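Long-range contacts in stringent starvation protein B (Caulobacter vibrioides, PDB 2QAS), which probably serves as an adaptor protein that binds ssrA-tagged substrates and delivers them to the ClpX unfoldase for degradation: residues P44-I49 with F113-V118; E87-V92 with R102-Y107. All blocks are in the same frame, centred on the assembly; numbering follows the deposited sequence.

Contact 1: residues P44-I49 with F113-V118; sequences PHHLYI and FYDPSV
His45 and Asp115 meet through a histidine-carboxylate hydrogen bond: ND1 of His45 donates to Asp115 OD2 over 2.7 Å, from the syn side and 30° out of the carboxylate plane. The imidazole stands steeply to the carboxylate, with OD2 lying near the ring plane where the N-H points. Asp115 CG is anti to its backbone N (chi1 -180°), which carries the acid over to the histidine. Tyr16 of the second subunit hydrogen-bonds to Asp115 OD2, tying the histidine-aspartate pair into the dimer interface. The other oxygen of Asp115, OD1, accepts the N-H of Ser117 and closes an Asx turn, so a single short acid fixes both the turn and the imidazole. A second polar knot forms on Pro44 O. Ser117 OG donates to Pro44 O over 2.6 Å from above the carbonyl plane, whereas His46 ND1 reaches it within that plane.

Backbone pairing takes over where strand 47-52 begins and strand 110-115 ends. Tyr48 and Tyr114 form a hydrogen-bonded pair, Tyr48 N to Tyr114 O at 2.9 Å and Tyr114 N to Tyr48 O at 3.1 Å; Ile49 and Phe113 follow as a non-hydrogen-bonded pair.

Among the apolar contacts, Pro116 CD sits over one face of the His46 ring in a CH-pi contact, 4.2 Å from its centroid, and Pro116 CG touches Tyr48 CE1 at 3.5 Å, the stiff pyrrolidine touching both rings. On the face carrying Ile49 and Phe113, the Phe113 ring receives Ile49 CD1 at its edge, and Leu47 CD2 also touches Phe113 CZ (3.6 Å): methyl groups of branched aliphatic side chains, apolar partners suited to a buried aromatic.

Strands 71-76 and 120-123 continue the sheet on either side of this central pair, while helix 16-35 packs on Phe113 through Val28 and Ala31.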
loop_
_atom_site.group_PDB
_atom_site.type_symbol
_atom_site.label_atom_id
_atom_site.label_comp_id
_atom_site.label_asym_id
_atom_site.label_seq_id
_atom_site.Cartn_x
_atom_site.Cartn_y
_atom_site.Cartn_z
ATOM N N PRO A 44 17.268 11.090 13.455
ATOM C CA PRO A 44 16.269 11.671 14.362
ATOM C C PRO A 44 14.814 11.268 14.114
ATOM O O PRO A 44 13.898 11.948 14.572
ATOM C CB PRO A 44 16.466 13.164 14.151
ATOM C CG PRO A 44 16.691 13.224 12.666
ATOM C CD PRO A 44 17.676 12.080 12.439
ATOM N N HIS A 45 14.592 10.176 13.391
ATOM C CA HIS A 45 13.228 9.742 13.097
ATOM C C HIS A 45 12.416 9.338 14.326
ATOM O O HIS A 45 12.899 8.621 15.199
ATOM C CB HIS A 45 13.248 8.572 12.110
ATOM C CG HIS A 45 13.711 8.946 10.737
ATOM N ND1 HIS A 45 12.897 9.583 9.825
ATOM C CD2 HIS A 45 14.908 8.785 10.125
ATOM C CE1 HIS A 45 13.571 9.798 8.710
ATOM N NE2 HIS A 45 14.794 9.323 8.866
ATOM N N HIS A 46 11.187 9.838 14.387
ATOM C CA HIS A 46 10.250 9.513 15.450
ATOM C C HIS A 46 8.852 9.595 14.850
ATOM O O HIS A 46 8.652 10.272 13.838
ATOM C CB HIS A 46 10.404 10.439 16.665
ATOM C CG HIS A 46 10.342 11.898 16.351
ATOM N ND1 HIS A 46 11.321 12.546 15.625
ATOM C CD2 HIS A 46 9.441 12.846 16.700
ATOM C CE1 HIS A 46 11.024 13.831 15.542
ATOM N NE2 HIS A 46 9.888 14.040 16.186
ATOM N N LEU A 47 7.881 8.918 15.460
ATOM C CA LEU A 47 6.542 8.901 14.881
ATOM C C LEU A 47 5.392 9.444 15.707
ATOM O O LEU A 47 5.378 9.342 16.922
ATOM C CB LEU A 47 6.191 7.465 14.455
ATOM C CG LEU A 47 7.314 6.642 13.800
ATOM C CD1 LEU A 47 6.818 5.247 13.478
ATOM C CD2 LEU A 47 7.805 7.328 12.534
ATOM N N TYR A 48 4.420 10.020 15.008
ATOM C CA TYR A 48 3.209 10.528 15.622
ATOM C C TYR A 48 2.090 9.708 14.994
ATOM O O TYR A 48 1.868 9.774 13.787
ATOM C CB TYR A 48 2.999 12.006 15.313
ATOM C CG TYR A 48 3.813 12.933 16.184
ATOM C CD1 TYR A 48 5.175 13.131 15.958
ATOM C CD2 TYR A 48 3.224 13.581 17.274
ATOM C CE1 TYR A 48 5.938 13.945 16.794
ATOM C CE2 TYR A 48 3.973 14.400 18.120
ATOM C CZ TYR A 48 5.330 14.578 17.876
ATOM O OH TYR A 48 6.065 15.384 18.725
ATOM N N ILE A 49 1.411 8.914 15.810
ATOM C CA ILE A 49 0.323 8.080 15.335
ATOM C C ILE A 49 -0.989 8.590 15.910
ATOM O O ILE A 49 -1.109 8.767 17.122
ATOM C CB ILE A 49 0.478 6.613 15.816
ATOM C CG1 ILE A 49 1.868 6.080 15.482
ATOM C CG2 ILE A 49 -0.600 5.751 15.197
ATOM C CD1 ILE A 49 2.158 6.082 14.040
ATOM N N PHE A 113 -0.584 9.809 10.228
ATOM C CA PHE A 113 0.787 9.366 10.439
ATOM C C PHE A 113 1.705 10.530 10.112
ATOM O O PHE A 113 1.530 11.174 9.081
ATOM C CB PHE A 113 1.127 8.201 9.514
ATOM C CG PHE A 113 2.496 7.635 9.746
ATOM C CD1 PHE A 113 2.747 6.827 10.857
ATOM C CD2 PHE A 113 3.544 7.934 8.877
ATOM C CE1 PHE A 113 4.027 6.326 11.102
ATOM C CE2 PHE A 113 4.832 7.440 9.108
ATOM C CZ PHE A 113 5.073 6.633 10.226
ATOM N N TYR A 114 2.685 10.793 10.970
ATOM C CA TYR A 114 3.592 11.910 10.744
ATOM C C TYR A 114 4.971 11.715 11.373
ATOM O O TYR A 114 5.082 11.347 12.538
ATOM C CB TYR A 114 2.955 13.205 11.291
ATOM C CG TYR A 114 3.735 14.466 10.968
ATOM C CD1 TYR A 114 3.995 14.823 9.647
ATOM C CD2 TYR A 114 4.247 15.283 11.983
ATOM C CE1 TYR A 114 4.748 15.959 9.331
ATOM C CE2 TYR A 114 5.014 16.434 11.678
ATOM C CZ TYR A 114 5.256 16.760 10.348
ATOM O OH TYR A 114 6.001 17.874 10.014
ATOM N N ASP A 115 6.018 11.949 10.587
ATOM C CA ASP A 115 7.392 11.854 11.069
ATOM C C ASP A 115 8.001 13.236 10.849
ATOM O O ASP A 115 8.481 13.539 9.764
ATOM C CB ASP A 115 8.200 10.828 10.275
ATOM C CG ASP A 115 9.641 10.707 10.773
ATOM O OD1 ASP A 115 10.136 11.639 11.450
ATOM O OD2 ASP A 115 10.295 9.683 10.481
ATOM N N PRO A 116 7.983 14.090 11.880
ATOM C CA PRO A 116 8.518 15.458 11.849
ATOM C C PRO A 116 9.909 15.642 11.238
ATOM O O PRO A 116 10.198 16.695 10.683
ATOM C CB PRO A 116 8.501 15.865 13.325
ATOM C CG PRO A 116 7.311 15.162 13.841
ATOM C CD PRO A 116 7.433 13.783 13.213
ATOM N N SER A 117 10.763 14.625 11.351
ATOM C CA SER A 117 12.137 14.694 10.845
ATOM C C SER A 117 12.310 14.937 9.351
ATOM O O SER A 117 13.239 15.644 8.930
ATOM C CB SER A 117 12.900 13.427 11.231
ATOM O OG SER A 117 13.308 13.493 12.585
ATOM N N VAL A 118 11.433 14.332 8.557
ATOM C CA VAL A 118 11.479 14.470 7.107
ATOM C C VAL A 118 10.121 14.974 6.641
ATOM O O VAL A 118 9.786 14.909 5.466
ATOM C CB VAL A 118 11.803 13.114 6.427
ATOM C CG1 VAL A 118 13.227 12.692 6.764
ATOM C CG2 VAL A 118 10.824 12.036 6.900
#

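Contact 2: residues E87-V92 with R102-Y107; sequences ETFFSV and RLSVPY
Phe90 O accepts the backbone N-H of Val105 at 2.7 Å, a nearly linear bond (171° at the hydrogen) that lies almost along the carbonyl direction. Phe90 N returns the exchange to Val105 O over 2.9 Å, making the two residues a hydrogen-bonded pair of the antiparallel hairpin. Val92 and Leu103 form the next such pair, with Leu103 N bonded to Val92 O. Between them Ser91 faces Ser104 as a non-hydrogen-bonded pair, and Phe89 faces Pro106 in the same way. Proline is well suited there, since that position asks for no N-H toward the partner strand. Just beyond, Tyr107 N makes a longer bond to Thr88 O, 3.3 Å.

The side chains of Phe90 and Val105 run side by side on one face of the sheet. Phe90 CG lies between its backbone N and carbonyl carbon (chi1 69°), and Val105 CB comes over the ring face, 4.1 Å from the centroid, in a CH-pi contact. Tyr107 adds CE2 at 3.6 Å from Phe90 CD1, its ring inclined 31° to that of Phe90, while its hydroxyl bonds to Gly86 O. The face of Phe89, Ser91, Ser104 and Pro106 is mixed: the small serines pair there, Ser104 OG approaching Ser91 CB. Arg102, whose NE bonds to Thr93 OG1, lays one face of its guanidinium over the Ser91-Val92 peptide.

Phe90 and Tyr107 also reach Leu32 of helix 16-35. The chemistry thus implies a two-sided hairpin: backbone bonds set the pairing, aromatic and aliphatic residues turn one face into core, and the other face is mixed, with Phe89 at the surface beside the small serines, and the exposed Arg102 lying across the strand.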
loop_
_atom_site.group_PDB
_atom_site.type_symbol
_atom_site.label_atom_id
_atom_site.label_comp_id
_atom_site.label_asym_id
_atom_site.label_seq_id
_atom_site.Cartn_x
_atom_site.Cartn_y
_atom_site.Cartn_z
ATOM N N GLU A 87 0.537 -8.319 12.521
ATOM C CA GLU A 87 0.206 -8.103 11.116
ATOM C C GLU A 87 -1.069 -7.279 10.936
ATOM O O GLU A 87 -1.226 -6.609 9.918
ATOM C CB GLU A 87 0.107 -9.445 10.364
ATOM C CG GLU A 87 1.438 -10.257 10.308
ATOM C CD GLU A 87 2.491 -9.719 9.314
ATOM O OE1 GLU A 87 3.638 -10.218 9.325
ATOM O OE2 GLU A 87 2.185 -8.814 8.514
ATOM N N THR A 88 -1.960 -7.302 11.924
ATOM C CA THR A 88 -3.200 -6.535 11.825
ATOM C C THR A 88 -3.343 -5.392 12.839
ATOM O O THR A 88 -4.206 -4.526 12.694
ATOM C CB THR A 88 -4.425 -7.459 11.952
ATOM O OG1 THR A 88 -4.356 -8.182 13.189
ATOM C CG2 THR A 88 -4.458 -8.449 10.794
ATOM N N PHE A 89 -2.500 -5.390 13.867
ATOM C CA PHE A 89 -2.547 -4.353 14.893
ATOM C C PHE A 89 -1.217 -4.315 15.640
ATOM O O PHE A 89 -0.432 -5.260 15.559
ATOM C CB PHE A 89 -3.666 -4.655 15.886
ATOM C CG PHE A 89 -3.333 -5.756 16.840
ATOM C CD1 PHE A 89 -2.685 -5.483 18.039
ATOM C CD2 PHE A 89 -3.603 -7.081 16.510
ATOM C CE1 PHE A 89 -2.306 -6.509 18.894
ATOM C CE2 PHE A 89 -3.227 -8.116 17.359
ATOM C CZ PHE A 89 -2.575 -7.829 18.553
ATOM N N PHE A 90 -0.959 -3.226 16.360
ATOM C CA PHE A 90 0.273 -3.122 17.139
ATOM C C PHE A 90 -0.044 -2.760 18.585
ATOM O O PHE A 90 -1.075 -2.135 18.871
ATOM C CB PHE A 90 1.231 -2.077 16.544
ATOM C CG PHE A 90 0.754 -0.645 16.671
ATOM C CD1 PHE A 90 -0.117 -0.094 15.733
ATOM C CD2 PHE A 90 1.199 0.161 17.723
ATOM C CE1 PHE A 90 -0.542 1.238 15.834
ATOM C CE2 PHE A 90 0.784 1.491 17.836
ATOM C CZ PHE A 90 -0.087 2.033 16.892
ATOM N N SER A 91 0.818 -3.187 19.501
ATOM C CA SER A 91 0.632 -2.842 20.903
ATOM C C SER A 91 1.948 -2.236 21.396
ATOM O O SER A 91 3.014 -2.563 20.872
ATOM C CB SER A 91 0.184 -4.063 21.737
ATOM O OG SER A 91 1.102 -5.130 21.671
ATOM N N VAL A 92 1.854 -1.328 22.369
ATOM C CA VAL A 92 3.012 -0.600 22.908
ATOM C C VAL A 92 2.762 -0.166 24.343
ATOM O O VAL A 92 1.618 0.028 24.748
ATOM C CB VAL A 92 3.261 0.752 22.161
ATOM C CG1 VAL A 92 4.682 1.212 22.366
ATOM C CG2 VAL A 92 2.952 0.620 20.702
ATOM N N ARG A 102 -0.399 -0.025 28.743
ATOM C CA ARG A 102 -0.392 -0.753 27.476
ATOM C C ARG A 102 -1.531 -0.370 26.542
ATOM O O ARG A 102 -2.637 -0.069 26.981
ATOM C CB ARG A 102 -0.459 -2.254 27.735
ATOM C CG ARG A 102 0.885 -2.955 27.666
ATOM C CD ARG A 102 1.043 -3.737 26.369
ATOM N NE ARG A 102 2.387 -3.553 25.842
ATOM C CZ ARG A 102 2.888 -4.202 24.801
ATOM N NH1 ARG A 102 2.161 -5.105 24.160
ATOM N NH2 ARG A 102 4.108 -3.917 24.383
ATOM N N LEU A 103 -1.251 -0.408 25.244
ATOM C CA LEU A 103 -2.237 -0.070 24.229
ATOM C C LEU A 103 -2.131 -0.996 23.040
ATOM O O LEU A 103 -1.037 -1.419 22.657
ATOM C CB LEU A 103 -2.017 1.344 23.710
ATOM C CG LEU A 103 -2.405 2.537 24.563
ATOM C CD1 LEU A 103 -2.016 3.796 23.804
ATOM C CD2 LEU A 103 -3.904 2.520 24.844
ATOM N N SER A 104 -3.282 -1.289 22.452
ATOM C CA SER A 104 -3.357 -2.113 21.260
ATOM C C SER A 104 -4.154 -1.312 20.259
ATOM O O SER A 104 -5.269 -0.883 20.549
ATOM C CB SER A 104 -4.046 -3.439 21.547
ATOM O OG SER A 104 -3.086 -4.378 21.983
ATOM N N VAL A 105 -3.574 -1.097 19.087
ATOM C CA VAL A 105 -4.249 -0.318 18.061
ATOM C C VAL A 105 -4.231 -1.017 16.711
ATOM O O VAL A 105 -3.174 -1.432 16.232
ATOM C CB VAL A 105 -3.588 1.070 17.917
ATOM C CG1 VAL A 105 -4.307 1.884 16.853
ATOM C CG2 VAL A 105 -3.605 1.785 19.260
ATOM N N PRO A 106 -5.410 -1.181 16.087
ATOM C CA PRO A 106 -5.431 -1.843 14.781
ATOM C C PRO A 106 -4.989 -0.819 13.748
ATOM O O PRO A 106 -5.172 0.385 13.946
ATOM C CB PRO A 106 -6.905 -2.231 14.604
ATOM C CG PRO A 106 -7.437 -2.279 16.002
ATOM C CD PRO A 106 -6.774 -1.083 16.636
ATOM N N TYR A 107 -4.393 -1.273 12.656
ATOM C CA TYR A 107 -3.984 -0.324 11.639
ATOM C C TYR A 107 -5.224 0.318 11.029
ATOM O O TYR A 107 -5.165 1.423 10.497
ATOM C CB TYR A 107 -3.134 -1.024 10.588
ATOM C CG TYR A 107 -1.896 -1.621 11.206
ATOM C CD1 TYR A 107 -1.746 -2.998 11.323
ATOM C CD2 TYR A 107 -0.896 -0.801 11.738
ATOM C CE1 TYR A 107 -0.633 -3.550 11.957
ATOM C CE2 TYR A 107 0.219 -1.341 12.373
ATOM C CZ TYR A 107 0.344 -2.716 12.481
ATOM O OH TYR A 107 1.430 -3.262 13.126
#

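Overall arrangement
Both contacts pair antiparallel strands, but in different sheets: contact 1 joins the middle strands of the four-stranded sheet, whereas contact 2 joins the two arms of a hairpin in the three-stranded one. Contact 2 is nested along the chain inside the loop that contact 1 closes, and strand 99-106 is followed in the chain by strand 110-115. Their centres lie about 18 Å apart, yet the apolar faces meet where Ile49 CG2 approaches Phe90 CZ at 4.1 Å, with helix 16-35 packing against both. Each is part core, part surface. Contact 1 adds side-chain hydrogen bonds at its loop end, beside the second subunit; contact 2, untouched by that subunit, relies on backbone bonds and aromatic packing.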